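Side-chain contacts in sugar-phosphate aldolase (Thermotoga maritima, PDB 1PVT), which belongs to the class II aldolase and adducin N-terminal family, an alpha/beta fold built round a mixed beta-sheet: residues 130-133 with 134-137; 138-141 with 142-146. One frame throughout, in Å; residues are numbered along the deposited sequence.

Contact 1: residues 130-133 with 134-137; sequences NLLT and LMNL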
loop_
_atom_site.group_PDB
_atom_site.type_symbol
_atom_site.label_atom_id
_atom_site.label_comp_id
_atom_site.label_asym_id
_atom_site.label_seq_id
_atom_site.Cartn_x
_atom_site.Cartn_y
_atom_site.Cartn_z
ATOM N N ASN A 130 6.499 13.458 6.743
ATOM C CA ASN A 130 5.658 14.171 7.685
ATOM C C ASN A 130 4.736 13.288 8.489
ATOM O O ASN A 130 4.566 13.495 9.684
ATOM C CB ASN A 130 4.843 15.225 6.953
ATOM C CG ASN A 130 5.671 16.429 6.576
ATOM O OD1 ASN A 130 5.932 17.294 7.404
ATOM N ND2 ASN A 130 6.105 16.483 5.326
ATOM N N LEU A 131 4.124 12.309 7.836
ATOM C CA LEU A 131 3.221 11.400 8.531
ATOM C C LEU A 131 4.060 10.601 9.510
ATOM O O LEU A 131 3.602 10.203 10.583
ATOM C CB LEU A 131 2.549 10.464 7.534
ATOM C CG LEU A 131 1.041 10.336 7.725
ATOM C CD1 LEU A 131 0.427 11.698 8.025
ATOM C CD2 LEU A 131 0.441 9.752 6.454
ATOM N N LEU A 132 5.307 10.383 9.122
ATOM C CA LEU A 132 6.244 9.664 9.949
ATOM C C LEU A 132 6.505 10.548 11.146
ATOM O O LEU A 132 6.252 10.163 12.277
ATOM C CB LEU A 132 7.530 9.443 9.173
ATOM C CG LEU A 132 8.132 8.050 9.215
ATOM C CD1 LEU A 132 7.047 6.983 9.034
ATOM C CD2 LEU A 132 9.173 7.977 8.116
ATOM N N THR A 133 7.003 11.746 10.883
ATOM C CA THR A 133 7.294 12.699 11.937
ATOM C C THR A 133 6.141 12.781 12.913
ATOM O O THR A 133 6.321 12.666 14.119
ATOM C CB THR A 133 7.488 14.093 11.376
ATOM O OG1 THR A 133 8.513 14.064 10.384
ATOM C CG2 THR A 133 7.879 15.050 12.476
ATOM N N LEU A 134 4.951 12.989 12.368
ATOM C CA LEU A 134 3.734 13.115 13.158
ATOM C C LEU A 134 3.458 11.937 14.085
ATOM O O LEU A 134 3.014 12.127 15.214
ATOM C CB LEU A 134 2.546 13.355 12.215
ATOM C CG LEU A 134 1.091 13.313 12.698
ATOM C CD1 LEU A 134 0.564 11.891 12.632
ATOM C CD2 LEU A 134 0.984 13.892 14.094
HETATM N N MSE A 135 3.725 10.723 13.620
HETATM C CA MSE A 135 3.489 9.541 14.440
HETATM C C MSE A 135 4.592 9.305 15.465
HETATM O O MSE A 135 4.646 8.263 16.115
HETATM C CB MSE A 135 3.355 8.313 13.552
HETATM C CG MSE A 135 2.250 8.430 12.536
HETATM SE SE MSE A 135 1.974 6.746 11.657
HETATM C CE MSE A 135 3.685 6.635 10.726
ATOM N N ASN A 136 5.473 10.283 15.608
ATOM C CA ASN A 136 6.565 10.168 16.553
ATOM C C ASN A 136 6.280 11.021 17.784
ATOM O O ASN A 136 7.117 11.138 18.682
ATOM C CB ASN A 136 7.867 10.607 15.893
ATOM C CG ASN A 136 8.983 9.629 16.126
ATOM O OD1 ASN A 136 9.425 9.437 17.257
ATOM N ND2 ASN A 136 9.441 8.989 15.058
ATOM N N LEU A 137 5.087 11.616 17.807
ATOM C CA LEU A 137 4.643 12.463 18.914
ATOM C C LEU A 137 3.749 11.671 19.871
ATOM O O LEU A 137 2.832 10.963 19.436
ATOM C CB LEU A 137 3.842 13.661 18.393
ATOM C CG LEU A 137 4.457 14.636 17.392
ATOM C CD1 LEU A 137 3.479 15.781 17.151
ATOM C CD2 LEU A 137 5.769 15.163 17.924
#
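Met135, a selenomethionine, folds back over the last turn of helix 129-134 and lays its chain along the carbonyl of Leu131. CG stands beside its own backbone N (chi1 -58°), and the bend at chi3 carries the methyl end round, so that CE lies 3.6 Å from Leu131 O and meets Leu132 CD1 at 3.8 Å. This is the closely packed part of the contact: Leu131, Leu134 and Met135 are buried, and Leu131 and Met135 both rest on Leu190 of strand 188-191. Backbone bonds hold the turn: Leu134 N bonds to Asn130 O at 2.8 Å with an N-H...O angle of 168°, and Met135 N bonds to Leu131 O at 3.1 Å. The solvent side is looser. Asn136 is exposed and sets CB 3.1 Å from Thr133 O, the carbonyl that accepts its backbone N at 2.9 Å; its OD1 has a weak bond to Lys193. Thr133 OG1 turns back into the helix, bonded to Leu129 O. Met135 is the first residue to leave helical angles, and a type I beta turn from Leu134 to Leu137 ends the helix and leads into the loop.

Contact 2: residues 138-141 with 142-146; sequences EEFQ and ELLPK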
loop_
_atom_site.group_PDB
_atom_site.type_symbol
_atom_site.label_atom_id
_atom_site.label_comp_id
_atom_site.label_asym_id
_atom_site.label_seq_id
_atom_site.Cartn_x
_atom_site.Cartn_y
_atom_site.Cartn_z
ATOM N N GLU A 138 4.006 11.803 21.171
ATOM C CA GLU A 138 3.210 11.105 22.175
ATOM C C GLU A 138 1.715 11.320 21.923
ATOM O O GLU A 138 0.973 10.360 21.686
ATOM C CB GLU A 138 3.588 11.601 23.575
ATOM C CG GLU A 138 4.971 11.155 24.051
ATOM C CD GLU A 138 5.040 9.662 24.372
ATOM O OE1 GLU A 138 4.272 9.194 25.242
ATOM O OE2 GLU A 138 5.867 8.953 23.761
ATOM N N GLU A 139 1.276 12.576 21.960
ATOM C CA GLU A 139 -0.131 12.894 21.735
ATOM C C GLU A 139 -0.485 12.817 20.256
ATOM O O GLU A 139 -1.048 13.745 19.671
ATOM C CB GLU A 139 -0.466 14.284 22.284
ATOM C CG GLU A 139 0.313 15.442 21.684
ATOM C CD GLU A 139 -0.290 16.782 22.085
ATOM O OE1 GLU A 139 -0.457 17.033 23.309
ATOM O OE2 GLU A 139 -0.602 17.581 21.174
ATOM N N PHE A 140 -0.159 11.682 19.662
ATOM C CA PHE A 140 -0.401 11.461 18.259
ATOM C C PHE A 140 -1.870 11.206 17.961
ATOM O O PHE A 140 -2.453 11.829 17.076
ATOM C CB PHE A 140 0.489 10.301 17.810
ATOM C CG PHE A 140 0.045 9.628 16.553
ATOM C CD1 PHE A 140 -0.438 10.363 15.476
ATOM C CD2 PHE A 140 0.133 8.245 16.440
ATOM C CE1 PHE A 140 -0.829 9.731 14.306
ATOM C CE2 PHE A 140 -0.252 7.606 15.277
ATOM C CZ PHE A 140 -0.737 8.352 14.205
ATOM N N GLN A 141 -2.472 10.305 18.717
ATOM C CA GLN A 141 -3.867 9.956 18.499
ATOM C C GLN A 141 -4.812 11.152 18.497
ATOM O O GLN A 141 -5.736 11.229 17.686
ATOM C CB GLN A 141 -4.315 8.946 19.560
ATOM C CG GLN A 141 -3.500 7.648 19.581
ATOM C CD GLN A 141 -3.548 6.881 18.259
ATOM O OE1 GLN A 141 -3.061 7.355 17.232
ATOM N NE2 GLN A 141 -4.140 5.687 18.286
ATOM N N GLU A 142 -4.567 12.089 19.400
ATOM C CA GLU A 142 -5.424 13.262 19.522
ATOM C C GLU A 142 -5.255 14.348 18.456
ATOM O O GLU A 142 -5.851 15.421 18.566
ATOM C CB GLU A 142 -5.237 13.881 20.911
ATOM C CG GLU A 142 -5.643 12.969 22.068
ATOM C CD GLU A 142 -7.125 12.595 22.034
ATOM O OE1 GLU A 142 -7.982 13.515 21.989
ATOM O OE2 GLU A 142 -7.435 11.380 22.054
ATOM N N LEU A 143 -4.460 14.081 17.425
ATOM C CA LEU A 143 -4.234 15.066 16.369
ATOM C C LEU A 143 -4.889 14.623 15.080
ATOM O O LEU A 143 -5.409 15.437 14.319
ATOM C CB LEU A 143 -2.743 15.236 16.138
ATOM C CG LEU A 143 -1.981 15.720 17.361
ATOM C CD1 LEU A 143 -0.517 15.375 17.220
ATOM C CD2 LEU A 143 -2.183 17.211 17.511
ATOM N N LEU A 144 -4.837 13.316 14.844
ATOM C CA LEU A 144 -5.427 12.713 13.662
ATOM C C LEU A 144 -6.765 13.331 13.322
ATOM O O LEU A 144 -7.060 13.592 12.165
ATOM C CB LEU A 144 -5.627 11.222 13.882
ATOM C CG LEU A 144 -4.478 10.329 13.463
ATOM C CD1 LEU A 144 -4.834 8.886 13.722
ATOM C CD2 LEU A 144 -4.217 10.538 11.995
ATOM N N PRO A 145 -7.605 13.561 14.336
ATOM C CA PRO A 145 -8.926 14.150 14.110
ATOM C C PRO A 145 -8.869 15.522 13.455
ATOM O O PRO A 145 -9.440 15.741 12.384
ATOM C CB PRO A 145 -9.517 14.209 15.513
ATOM C CG PRO A 145 -8.861 13.031 16.202
ATOM C CD PRO A 145 -7.439 13.169 15.749
ATOM N N LYS A 146 -8.192 16.457 14.109
ATOM C CA LYS A 146 -8.086 17.792 13.550
ATOM C C LYS A 146 -7.312 17.696 12.242
ATOM O O LYS A 146 -7.585 18.435 11.301
ATOM C CB LYS A 146 -7.401 18.745 14.548
ATOM C CG LYS A 146 -8.276 19.148 15.766
ATOM C CD LYS A 146 -9.386 20.169 15.431
ATOM C CE LYS A 146 -10.560 19.556 14.636
ATOM N NZ LYS A 146 -11.581 20.552 14.180
#
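Two successive tight turns carry the chain from the loop after helix 129-134 into helix 144-147: an inverse gamma turn centred on Glu139, then a turn over Phe140 to Leu143 with the backbone angles of type I. The first is closed by Phe140 N on Glu138 O, the second by Leu143 N on Phe140 O at 3.0 Å. That second bond is fairly straight, with an N-H...O angle of 158°.

Side chains line both flanks of these turns. Leu143, buried, has CG beside its backbone N (chi1 -60°), a torsion that swings its branches back over the gamma turn; CB lies 3.5 Å from Phe140 O. Its methyl CD2 lies 4.0 Å from Glu139 OE2, the two side chains crossing at about a right angle, so CD2 sits by an exposed carboxylate while CD1 packs on Leu134. The Phe140 ring leaves the backbone in another direction, CG anti to the backbone N (chi1 160°), and settles among Leu134, Met135, Val164 of strand 163-165 and Asp192. Leu144 also rests on Val164, so these two side chains join the turn to the outermost strand of the sheet at that end. Within 138-141, Gln141 bends at chi2 and its OE1 lies over one face of the Phe140 ring, 3.3 Å above the plane and displaced toward the rim. Pro145, in the first turn of the helix, brings its ring carbon CD to 3.2 Å from Gln141 O. Leu144 crosses the aromatic ring obliquely, its branch point CG 3.8 Å from Phe140 CE1.

How the contacts relate
Contacts 1 and 2 follow one another along the chain and share an apolar interface, where Leu134 CD2 meets Leu143 CD1 at 3.8 Å and Leu137 CD1 approaches the same methyl at 4.0 Å. Both are partly buried, but contact 2 is the more exposed, with four of seven touching residues exposed against two of eight, and its centre lies about 22 Å from the centre of the chain against about 18 Å. Contact 1 ends a helix with four backbone bonds between its segments, one of them weak; contact 2 leads into a helix with one. Contact 1 packs against strand 188-191 and helix 203-224, whereas Phe140 and Leu144 of contact 2 reach strand 163-165.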